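Local structure of arylamine n-acetyltransferase NAT (Mycobacterium tuberculosis, 4BGF) at residues V212-D215 / D216-W219; D27-T30 / V31-T35; Y8-I12 / N13-A17; V191-W194 / Y195-H199. The protein catalyses the transfer of an acetyl group, in this family from acetyl-coenzyme A, to the nitrogen of arylamine substrates. One frame throughout, in Å; residues are numbered along the deposited sequence.

Interaction 1 (V212-D215 / D216-W219); sequences VITD and DARW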
loop_
_atom_site.group_PDB
_atom_site.type_symbol
_atom_site.label_atom_id
_atom_site.label_comp_id
_atom_site.label_asym_id
_atom_site.label_seq_id
_atom_site.Cartn_x
_atom_site.Cartn_y
_atom_site.Cartn_z
ATOM N N VAL A 212 -1.144 -2.696 -8.329
ATOM C CA VAL A 212 -1.914 -1.501 -8.604
ATOM C C VAL A 212 -3.353 -1.949 -8.693
ATOM O O VAL A 212 -3.590 -3.097 -8.953
ATOM C CB VAL A 212 -1.442 -0.826 -9.900
ATOM C CG1 VAL A 212 -2.016 -1.548 -11.138
ATOM C CG2 VAL A 212 -1.776 0.636 -9.890
ATOM N N ILE A 213 -4.308 -1.062 -8.463
ATOM C CA ILE A 213 -5.700 -1.440 -8.320
ATOM C C ILE A 213 -6.542 -0.684 -9.319
ATOM O O ILE A 213 -6.328 0.480 -9.540
ATOM C CB ILE A 213 -6.167 -1.163 -6.881
ATOM C CG1 ILE A 213 -5.510 -2.171 -5.943
ATOM C CG2 ILE A 213 -7.659 -1.262 -6.759
ATOM C CD1 ILE A 213 -5.604 -1.806 -4.581
ATOM N N THR A 214 -7.485 -1.353 -9.956
ATOM C CA THR A 214 -8.309 -0.691 -10.952
ATOM C C THR A 214 -9.757 -0.854 -10.566
ATOM O O THR A 214 -10.072 -1.580 -9.631
ATOM C CB THR A 214 -8.114 -1.281 -12.356
ATOM O OG1 THR A 214 -8.711 -2.573 -12.414
ATOM C CG2 THR A 214 -6.662 -1.371 -12.702
ATOM N N ASP A 215 -10.634 -0.168 -11.298
ATOM C CA ASP A 215 -12.067 -0.283 -11.095
ATOM C C ASP A 215 -12.494 -1.729 -10.830
ATOM O O ASP A 215 -13.075 -2.038 -9.784
ATOM C CB ASP A 215 -12.826 0.285 -12.310
ATOM C CG ASP A 215 -12.300 -0.227 -13.659
ATOM O OD1 ASP A 215 -11.131 -0.644 -13.774
ATOM O OD2 ASP A 215 -13.083 -0.198 -14.631
ATOM N N ASP A 216 -12.157 -2.608 -11.773
ATOM C CA ASP A 216 -12.673 -3.976 -11.801
ATOM C C ASP A 216 -11.625 -5.054 -11.502
ATOM O O ASP A 216 -11.912 -6.234 -11.640
ATOM C CB ASP A 216 -13.341 -4.275 -13.155
ATOM C CG ASP A 216 -12.436 -4.016 -14.331
ATOM O OD1 ASP A 216 -11.256 -4.407 -14.292
ATOM O OD2 ASP A 216 -12.918 -3.427 -15.319
ATOM N N ALA A 217 -10.427 -4.664 -11.086
ATOM C CA ALA A 217 -9.372 -5.651 -10.878
ATOM C C ALA A 217 -8.285 -5.254 -9.863
ATOM O O ALA A 217 -8.008 -4.076 -9.650
ATOM C CB ALA A 217 -8.736 -6.019 -12.229
ATOM N N ARG A 218 -7.676 -6.264 -9.243
ATOM C CA ARG A 218 -6.478 -6.082 -8.425
ATOM C C ARG A 218 -5.289 -6.749 -9.125
ATOM O O ARG A 218 -5.248 -7.974 -9.207
ATOM C CB ARG A 218 -6.683 -6.688 -7.040
ATOM C CG ARG A 218 -7.751 -5.990 -6.250
ATOM C CD ARG A 218 -8.159 -6.799 -5.053
ATOM N NE ARG A 218 -9.107 -6.130 -4.154
ATOM C CZ ARG A 218 -8.792 -5.199 -3.249
ATOM N NH1 ARG A 218 -7.555 -4.762 -3.130
ATOM N NH2 ARG A 218 -9.725 -4.691 -2.478
ATOM N N TRP A 219 -4.331 -5.953 -9.619
ATOM C CA TRP A 219 -3.089 -6.472 -10.235
ATOM C C TRP A 219 -1.934 -6.711 -9.268
ATOM O O TRP A 219 -1.569 -5.835 -8.496
ATOM C CB TRP A 219 -2.578 -5.520 -11.298
ATOM C CG TRP A 219 -3.514 -5.347 -12.430
ATOM C CD1 TRP A 219 -4.694 -4.681 -12.419
ATOM C CD2 TRP A 219 -3.330 -5.818 -13.758
ATOM N NE1 TRP A 219 -5.258 -4.706 -13.651
ATOM C CE2 TRP A 219 -4.444 -5.409 -14.497
ATOM C CE3 TRP A 219 -2.328 -6.554 -14.390
ATOM C CZ2 TRP A 219 -4.588 -5.705 -15.834
ATOM C CZ3 TRP A 219 -2.465 -6.853 -15.693
ATOM C CH2 TRP A 219 -3.585 -6.434 -16.418
HETATM O O HOH W 1 -8.034 -4.049 -15.346
#
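Thr214 N donates to Ala217 O at 2.8 Å, an almost straight bond with an N-H...O angle of 171°. This is the inner backbone bond of a beta hairpin with a two-residue turn at Asp215-Asp216. The return bond from Ala217 N to Thr214 O is weak. Further out, Val212 and Trp219 form a hydrogen-bonded antiparallel pair, with Trp219 N 3.0 Å from Val212 O and Val212 N 3.2 Å from Trp219 O.

Side-chain packing follows the alternation of the strands. Val212, Thr214, Ala217 and Trp219 share one face. Thr214 CG2 is anti to its carbonyl carbon (chi1 72°), which turns the methyl to the indole, 3.7 Å from Trp219 NE1. Val212 CG1 makes an apolar contact with Trp219 CB. On the other face Ile213 CD1 reaches Arg218 NH1 at 3.8 Å. That guanidinium is held by Gly132 O, Thr134 O and Glu152.

At the turn Asp215 OD2 lies 3.3 Å from Asp216 OD2. A salt bridge from Arg230 to Asp216 probably eases this like charge. A water weakly joins Thr214 OG1, Asp216 OD1 and Trp219 NE1.

The hairpin joins strands 209-214 and 217-222 of the five-stranded antiparallel sheet. Strand 225-230 flanks it, with Leu226 and Val228 against Trp219.

Interaction 2 (D27-T30 / V31-T35); sequences DLVT and VHSRT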
loop_
_atom_site.group_PDB
_atom_site.type_symbol
_atom_site.label_atom_id
_atom_site.label_comp_id
_atom_site.label_asym_id
_atom_site.label_seq_id
_atom_site.Cartn_x
_atom_site.Cartn_y
_atom_site.Cartn_z
ATOM N N ASP A 27 -12.656 9.272 -2.517
ATOM C CA ASP A 27 -12.158 9.574 -3.865
ATOM C C ASP A 27 -10.634 9.610 -3.961
ATOM O O ASP A 27 -10.034 9.247 -4.984
ATOM C CB ASP A 27 -12.713 10.920 -4.354
ATOM C CG ASP A 27 -14.226 10.906 -4.533
ATOM O OD1 ASP A 27 -14.854 9.848 -4.298
ATOM O OD2 ASP A 27 -14.785 11.957 -4.920
ATOM N N LEU A 28 -10.009 10.106 -2.907
ATOM C CA LEU A 28 -8.576 10.216 -2.913
ATOM C C LEU A 28 -7.962 8.854 -2.860
ATOM O O LEU A 28 -7.007 8.595 -3.566
ATOM C CB LEU A 28 -8.102 11.040 -1.748
ATOM C CG LEU A 28 -8.240 12.527 -1.963
ATOM C CD1 LEU A 28 -7.914 13.175 -0.660
ATOM C CD2 LEU A 28 -7.298 13.008 -3.058
ATOM N N VAL A 29 -8.531 7.994 -2.019
ATOM C CA VAL A 29 -8.094 6.617 -1.890
ATOM C C VAL A 29 -8.199 5.863 -3.228
ATOM O O VAL A 29 -7.258 5.192 -3.629
ATOM C CB VAL A 29 -8.886 5.885 -0.770
ATOM C CG1 VAL A 29 -8.790 4.382 -0.899
ATOM C CG2 VAL A 29 -8.349 6.274 0.631
ATOM N N THR A 30 -9.346 5.963 -3.903
ATOM C CA THR A 30 -9.556 5.298 -5.195
ATOM C C THR A 30 -8.539 5.719 -6.254
ATOM O O THR A 30 -7.921 4.891 -6.875
ATOM C CB THR A 30 -10.927 5.637 -5.757
ATOM O OG1 THR A 30 -11.019 7.054 -5.859
ATOM C CG2 THR A 30 -12.049 5.152 -4.857
ATOM N N VAL A 31 -8.385 7.023 -6.460
ATOM C CA VAL A 31 -7.457 7.553 -7.451
ATOM C C VAL A 31 -5.964 7.363 -7.102
ATOM O O VAL A 31 -5.132 7.220 -7.984
ATOM C CB VAL A 31 -7.756 9.039 -7.674
ATOM C CG1 VAL A 31 -6.960 9.573 -8.808
ATOM C CG2 VAL A 31 -9.205 9.235 -8.015
ATOM N N HIS A 32 -5.634 7.396 -5.814
ATOM C CA HIS A 32 -4.295 7.111 -5.318
ATOM C C HIS A 32 -3.947 5.691 -5.677
ATOM O O HIS A 32 -2.941 5.437 -6.317
ATOM C CB HIS A 32 -4.262 7.293 -3.787
ATOM C CG HIS A 32 -2.936 6.985 -3.149
ATOM N ND1 HIS A 32 -2.106 7.968 -2.653
ATOM C CD2 HIS A 32 -2.309 5.805 -2.898
ATOM C CE1 HIS A 32 -1.022 7.413 -2.148
ATOM N NE2 HIS A 32 -1.121 6.102 -2.285
ATOM N N SER A 33 -4.807 4.772 -5.244
ATOM C CA SER A 33 -4.659 3.319 -5.476
ATOM C C SER A 33 -4.476 2.962 -6.938
ATOM O O SER A 33 -3.794 2.003 -7.296
ATOM C CB SER A 33 -5.896 2.587 -4.975
ATOM O OG SER A 33 -5.972 2.656 -3.579
ATOM N N ARG A 34 -5.098 3.781 -7.768
ATOM C CA ARG A 34 -5.231 3.542 -9.182
ATOM C C ARG A 34 -3.976 3.938 -9.926
ATOM O O ARG A 34 -3.659 3.335 -10.932
ATOM C CB ARG A 34 -6.472 4.301 -9.674
ATOM C CG ARG A 34 -6.838 4.136 -11.106
ATOM C CD ARG A 34 -7.727 5.294 -11.544
ATOM N NE ARG A 34 -9.051 5.251 -10.934
ATOM C CZ ARG A 34 -9.916 6.263 -10.910
ATOM N NH1 ARG A 34 -9.620 7.442 -11.439
ATOM N NH2 ARG A 34 -11.098 6.080 -10.345
ATOM N N THR A 35 -3.223 4.888 -9.388
ATOM C CA THR A 35 -2.135 5.499 -10.124
ATOM C C THR A 35 -0.759 5.297 -9.507
ATOM O O THR A 35 0.202 5.119 -10.253
ATOM C CB THR A 35 -2.360 6.999 -10.328
ATOM O OG1 THR A 35 -2.196 7.660 -9.081
ATOM C CG2 THR A 35 -3.758 7.291 -10.892
#
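Ser33 turns back on Val29, one helical turn earlier. Its CB lies 3.2 Å from Val29 O. OG sits anti to its own carbonyl carbon (chi1 -68°), which brings it back along the helix to donate to Val29 O at 2.8 Å. The same oxygen takes the backbone bond from Ser33 N at 3.0 Å. The two donors arrive from opposite faces of the carbonyl plane. One buried residue thus supplies both hydrogens to a single acceptor.

A second shared carbonyl lies on another side of the helix. Asp27 O accepts from Val31 N at 3.1 Å and from Thr30 OG1 at 2.6 Å. Here both donors come from the same face, and the hydroxyl stands well above the carbonyl plane. Val31 CG2 packs beside this pair, 3.1 Å from Asp27 O and 3.6 Å from Thr30 OG1.

The regular helical bond from His32 N to Leu28 O measures 2.9 Å. Farther along, the bond from Arg34 N to Thr30 O is weak and bent, with an N-H...O angle of 124°. The regular pattern therefore loosens toward the C-terminal end.

The contact makes up the last two and a half turns of helix 22-35. His32 hydrogen-bonds Tyr8 of helix 5-11 through ND1 and His73 of helix 70-83 through NE2. Leu28 and Asp27 touch Tyr14 in the loop after helix 5-11.

Interaction 3 (Y8-I12 / N13-A17); sequences YFDRI and NYRGA
Asn13 turns the chain so that the N of the next residue, Tyr14, comes back to Phe9 O. It has positive phi (55°) and is the first residue to leave the helical conformation, so the chain turns away here from helix 5-11.

Tyr14 carries most of the contact. Its N donates to Phe9 O at 2.6 Å, a bond spanning five residues that closes the helix end. Its CG is anti to the backbone N (chi1 178°), and the ring runs beside that of Phe9. Tyr14 CD2 sits over one face of the Phe9 ring, toward its rim, 3.8 Å from Phe9 CD1. The ring planes are inclined by 46°, so the pair is oblique. Tyr14 CB also packs on Ile12 CG1 at 3.8 Å. Ile12 thus lies at the root of the side chain and Phe9 beside the ring.

Arg15 bends back toward the helix. Its NH2 forms a long salt bridge with Asp10 OD2 at 3.5 Å. The carboxylate meets the guanidinium at its edge, but their planes are clearly inclined. Asn13 OD1 lies over one face of that guanidinium, toward its rim. Further on, the Tyr14 hydroxyl points at Ala17 O, at a distance too short to be trusted.

The loop crosses to helix 22-35, where Tyr14 rests on Val24. Ile12 touches Ile36, just past that helix. Tyr8 faces helices 54-63 and 70-83.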
loop_
_atom_site.group_PDB
_atom_site.type_symbol
_atom_site.label_atom_id
_atom_site.label_comp_id
_atom_site.label_asym_id
_atom_site.label_seq_id
_atom_site.Cartn_x
_atom_site.Cartn_y
_atom_site.Cartn_z
ATOM N N TYR A 8 0.718 16.611 -6.223
ATOM C CA TYR A 8 0.232 15.301 -5.838
ATOM C C TYR A 8 -1.106 15.067 -6.504
ATOM O O TYR A 8 -1.406 13.966 -6.958
ATOM C CB TYR A 8 0.103 15.223 -4.308
ATOM C CG TYR A 8 -0.674 14.019 -3.850
ATOM C CD1 TYR A 8 -0.048 12.783 -3.698
ATOM C CD2 TYR A 8 -2.035 14.111 -3.588
ATOM C CE1 TYR A 8 -0.745 11.682 -3.297
ATOM C CE2 TYR A 8 -2.752 13.017 -3.185
ATOM C CZ TYR A 8 -2.109 11.792 -3.046
ATOM O OH TYR A 8 -2.834 10.677 -2.642
ATOM N N PHE A 9 -1.920 16.113 -6.582
ATOM C CA PHE A 9 -3.210 16.018 -7.251
ATOM C C PHE A 9 -3.075 15.818 -8.754
ATOM O O PHE A 9 -3.870 15.102 -9.339
ATOM C CB PHE A 9 -4.054 17.257 -6.983
ATOM C CG PHE A 9 -4.598 17.340 -5.587
ATOM C CD1 PHE A 9 -4.715 16.221 -4.776
ATOM C CD2 PHE A 9 -4.988 18.568 -5.081
ATOM C CE1 PHE A 9 -5.220 16.321 -3.490
ATOM C CE2 PHE A 9 -5.495 18.682 -3.799
ATOM C CZ PHE A 9 -5.609 17.556 -2.997
ATOM N N ASP A 10 -2.073 16.430 -9.378
ATOM C CA ASP A 10 -1.883 16.276 -10.818
ATOM C C ASP A 10 -1.092 15.005 -11.164
ATOM O O ASP A 10 -1.041 14.605 -12.315
ATOM C CB ASP A 10 -1.242 17.528 -11.436
ATOM C CG ASP A 10 -2.238 18.694 -11.601
ATOM O OD1 ASP A 10 -2.670 19.273 -10.573
ATOM O OD2 ASP A 10 -2.579 19.033 -12.760
ATOM N N ARG A 11 -0.505 14.365 -10.167
ATOM C CA ARG A 11 0.143 13.066 -10.344
ATOM C C ARG A 11 -0.929 12.003 -10.475
ATOM O O ARG A 11 -0.929 11.208 -11.405
ATOM C CB ARG A 11 1.019 12.752 -9.124
ATOM C CG ARG A 11 1.386 11.293 -8.912
ATOM C CD ARG A 11 2.683 10.903 -9.609
ATOM N NE ARG A 11 3.238 9.667 -9.062
ATOM C CZ ARG A 11 3.213 8.478 -9.665
ATOM N NH1 ARG A 11 2.662 8.325 -10.862
ATOM N NH2 ARG A 11 3.763 7.431 -9.050
ATOM N N ILE A 12 -1.832 11.998 -9.508
ATOM C CA ILE A 12 -2.941 11.058 -9.475
ATOM C C ILE A 12 -4.150 11.614 -10.240
ATOM O O ILE A 12 -5.168 10.946 -10.348
ATOM C CB ILE A 12 -3.326 10.697 -8.002
ATOM C CG1 ILE A 12 -4.095 11.837 -7.306
ATOM C CG2 ILE A 12 -2.073 10.330 -7.221
ATOM C CD1 ILE A 12 -4.514 11.520 -5.894
ATOM N N ASN A 13 -4.013 12.821 -10.787
ATOM C CA ASN A 13 -5.065 13.468 -11.567
ATOM C C ASN A 13 -6.355 13.557 -10.759
ATOM O O ASN A 13 -7.409 13.067 -11.167
ATOM C CB ASN A 13 -5.287 12.719 -12.888
ATOM C CG ASN A 13 -5.929 13.584 -13.967
ATOM O OD1 ASN A 13 -6.061 14.808 -13.830
ATOM N ND2 ASN A 13 -6.320 12.938 -15.066
ATOM N N TYR A 14 -6.260 14.175 -9.591
ATOM C CA TYR A 14 -7.420 14.358 -8.756
ATOM C C TYR A 14 -8.067 15.685 -9.080
ATOM O O TYR A 14 -7.447 16.738 -8.983
ATOM C CB TYR A 14 -7.053 14.284 -7.274
ATOM C CG TYR A 14 -8.225 14.526 -6.368
ATOM C CD1 TYR A 14 -9.187 13.558 -6.170
ATOM C CD2 TYR A 14 -8.369 15.726 -5.725
ATOM C CE1 TYR A 14 -10.252 13.781 -5.344
ATOM C CE2 TYR A 14 -9.434 15.974 -4.915
ATOM C CZ TYR A 14 -10.370 14.997 -4.713
ATOM O OH TYR A 14 -11.436 15.282 -3.887
ATOM N N ARG A 15 -9.328 15.583 -9.482
ATOM C CA ARG A 15 -10.226 16.705 -9.653
ATOM C C ARG A 15 -11.391 16.388 -8.740
ATOM O O ARG A 15 -12.079 15.388 -8.941
ATOM C CB ARG A 15 -10.733 16.793 -11.096
ATOM C CG ARG A 15 -9.652 16.946 -12.147
ATOM C CD ARG A 15 -9.108 18.351 -12.176
ATOM N NE ARG A 15 -7.681 18.351 -12.478
ATOM C CZ ARG A 15 -7.151 18.366 -13.702
ATOM N NH1 ARG A 15 -7.918 18.410 -14.788
ATOM N NH2 ARG A 15 -5.829 18.349 -13.836
ATOM N N GLY A 16 -11.583 17.196 -7.706
ATOM C CA GLY A 16 -12.736 17.054 -6.840
ATOM C C GLY A 16 -12.617 18.070 -5.736
ATOM O O GLY A 16 -11.699 18.894 -5.771
ATOM N N ALA A 17 -13.527 18.013 -4.763
ATOM C CA ALA A 17 -13.462 18.881 -3.585
ATOM C C ALA A 17 -12.204 18.579 -2.773
ATOM O O ALA A 17 -11.648 17.492 -2.894
ATOM C CB ALA A 17 -14.694 18.694 -2.726
#

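Interaction 4 (V191-W194 / Y195-H199); sequences VASW and YASTH
Ser193 O is gripped twice by Ser197. Ser197 OG donates to Ser193 O at 2.7 Å. Ser197 N donates to Ser193 O at 2.9 Å. They reach the oxygen from opposite faces of its carbonyl plane. OG can do so because it lies between its own backbone N and carbonyl carbon (chi1 62°), folded back over the preceding turn. The same OG also bonds Val49 N, and Ser193 OG bonds Tyr69 OH and Val49 O. Both buried hydroxyls thus tie the helix to Val49 and Tyr69 of the same chain.

The preceding turn is regular. Ala196 N meets Ala192 O at 2.8 Å in the carbonyl plane, nearly straight at 169°. Tyr195 N bonds Val191 O at 3.2 Å.

Trp194 and Thr198 make the main side-chain contact. Thr198 CG2 stands over the six-membered ring of Trp194, 3.8 Å from its centroid and only 2° off the ring normal, a clear CH-pi contact. Thr198 OG1 lies over the same indole toward its rim, 3.5 Å from Trp194 NE1. The methyl and hydroxyl thus spread across both rings of the indole. Beyond them, His199 CB covers the centre of one face of the Tyr195 ring.

Most of these residues lie in the C-terminal part of helix 186-198. Ala192 and Ser193 pack on Phe71 of helix 70-83. Trp194 and Thr198 touch the loop at Asp50 and Pro48.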
loop_
_atom_site.group_PDB
_atom_site.type_symbol
_atom_site.label_atom_id
_atom_site.label_comp_id
_atom_site.label_asym_id
_atom_site.label_seq_id
_atom_site.Cartn_x
_atom_site.Cartn_y
_atom_site.Cartn_z
ATOM N N VAL A 191 12.265 2.748 12.265
ATOM C CA VAL A 191 12.918 1.532 12.748
ATOM C C VAL A 191 12.374 0.288 12.045
ATOM O O VAL A 191 13.128 -0.619 11.683
ATOM C CB VAL A 191 12.779 1.427 14.277
ATOM C CG1 VAL A 191 13.148 0.072 14.781
ATOM C CG2 VAL A 191 13.675 2.447 14.919
ATOM N N ALA A 192 11.062 0.269 11.856
ATOM C CA ALA A 192 10.374 -0.832 11.185
ATOM C C ALA A 192 10.690 -0.874 9.703
ATOM O O ALA A 192 11.002 -1.930 9.133
ATOM C CB ALA A 192 8.886 -0.688 11.383
ATOM N N SER A 193 10.590 0.280 9.065
ATOM C CA SER A 193 10.919 0.364 7.648
ATOM C C SER A 193 12.394 0.039 7.370
ATOM O O SER A 193 12.708 -0.478 6.319
ATOM C CB SER A 193 10.592 1.736 7.091
ATOM O OG SER A 193 10.744 1.754 5.685
ATOM N N TRP A 194 13.285 0.402 8.288
ATOM C CA TRP A 194 14.689 0.062 8.153
ATOM C C TRP A 194 14.859 -1.440 8.150
ATOM O O TRP A 194 15.637 -1.978 7.390
ATOM C CB TRP A 194 15.525 0.690 9.295
ATOM C CG TRP A 194 16.988 0.336 9.249
ATOM C CD1 TRP A 194 17.646 -0.589 10.019
ATOM C CD2 TRP A 194 17.973 0.902 8.373
ATOM N NE1 TRP A 194 18.971 -0.631 9.676
ATOM C CE2 TRP A 194 19.205 0.269 8.671
ATOM C CE3 TRP A 194 17.932 1.883 7.366
ATOM C CZ2 TRP A 194 20.381 0.580 7.995
ATOM C CZ3 TRP A 194 19.085 2.185 6.694
ATOM C CH2 TRP A 194 20.303 1.542 7.009
ATOM N N TYR A 195 14.154 -2.114 9.037
ATOM C CA TYR A 195 14.178 -3.568 9.070
ATOM C C TYR A 195 13.566 -4.119 7.773
ATOM O O TYR A 195 14.166 -4.970 7.118
ATOM C CB TYR A 195 13.385 -4.056 10.269
ATOM C CG TYR A 195 13.530 -5.513 10.555
ATOM C CD1 TYR A 195 12.699 -6.444 9.955
ATOM C CD2 TYR A 195 14.495 -5.959 11.444
ATOM C CE1 TYR A 195 12.836 -7.791 10.221
ATOM C CE2 TYR A 195 14.646 -7.300 11.731
ATOM C CZ TYR A 195 13.815 -8.220 11.106
ATOM O OH TYR A 195 13.978 -9.558 11.413
ATOM N N ALA A 196 12.384 -3.613 7.392
ATOM C CA ALA A 196 11.703 -4.039 6.162
ATOM C C ALA A 196 12.557 -3.924 4.889
ATOM O O ALA A 196 12.484 -4.765 4.009
ATOM C CB ALA A 196 10.386 -3.248 5.973
ATOM N N SER A 197 13.342 -2.860 4.778
ATOM C CA SER A 197 14.074 -2.574 3.550
ATOM C C SER A 197 15.578 -2.865 3.619
ATOM O O SER A 197 16.293 -2.514 2.697
ATOM C CB SER A 197 13.845 -1.117 3.154
ATOM O OG SER A 197 14.336 -0.261 4.152
ATOM N N THR A 198 16.050 -3.443 4.725
ATOM C CA THR A 198 17.456 -3.836 4.869
ATOM C C THR A 198 17.733 -5.264 5.412
ATOM O O THR A 198 18.766 -5.833 5.082
ATOM C CB THR A 198 18.327 -2.827 5.727
ATOM O OG1 THR A 198 17.900 -2.792 7.088
ATOM C CG2 THR A 198 18.276 -1.436 5.181
ATOM N N HIS A 199 16.857 -5.851 6.224
ATOM C CA HIS A 199 17.188 -7.160 6.771
ATOM C C HIS A 199 17.138 -8.230 5.669
ATOM O O HIS A 199 16.180 -8.275 4.912
ATOM C CB HIS A 199 16.284 -7.552 7.930
ATOM C CG HIS A 199 16.740 -8.789 8.660
ATOM N ND1 HIS A 199 16.146 -10.014 8.427
ATOM C CD2 HIS A 199 17.692 -9.016 9.593
ATOM C CE1 HIS A 199 16.716 -10.920 9.182
ATOM N NE2 HIS A 199 17.656 -10.359 9.909
#

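Interactions 2 and 3 are the closest pair, with centres about 9 Å apart. Besides the bond between Tyr8 and His32, Thr35 OG1 packs on Ile12 CG2 at 3.3 Å. Interaction 1 rests on the C-terminal end of helix 22-35, where Val212 CG2 lies 3.5 Å from Arg34 O. Helix 22-35 therefore bridges the N-terminal helix and the hairpin. Interaction 4 stands apart, its centre about 26 Å from that of interaction 2. Val29 and Ala196 nevertheless both lie near, without touching, the residues Cys70, His110 and Asp127, which probably form the Cys-His-Asp catalytic triad of this family.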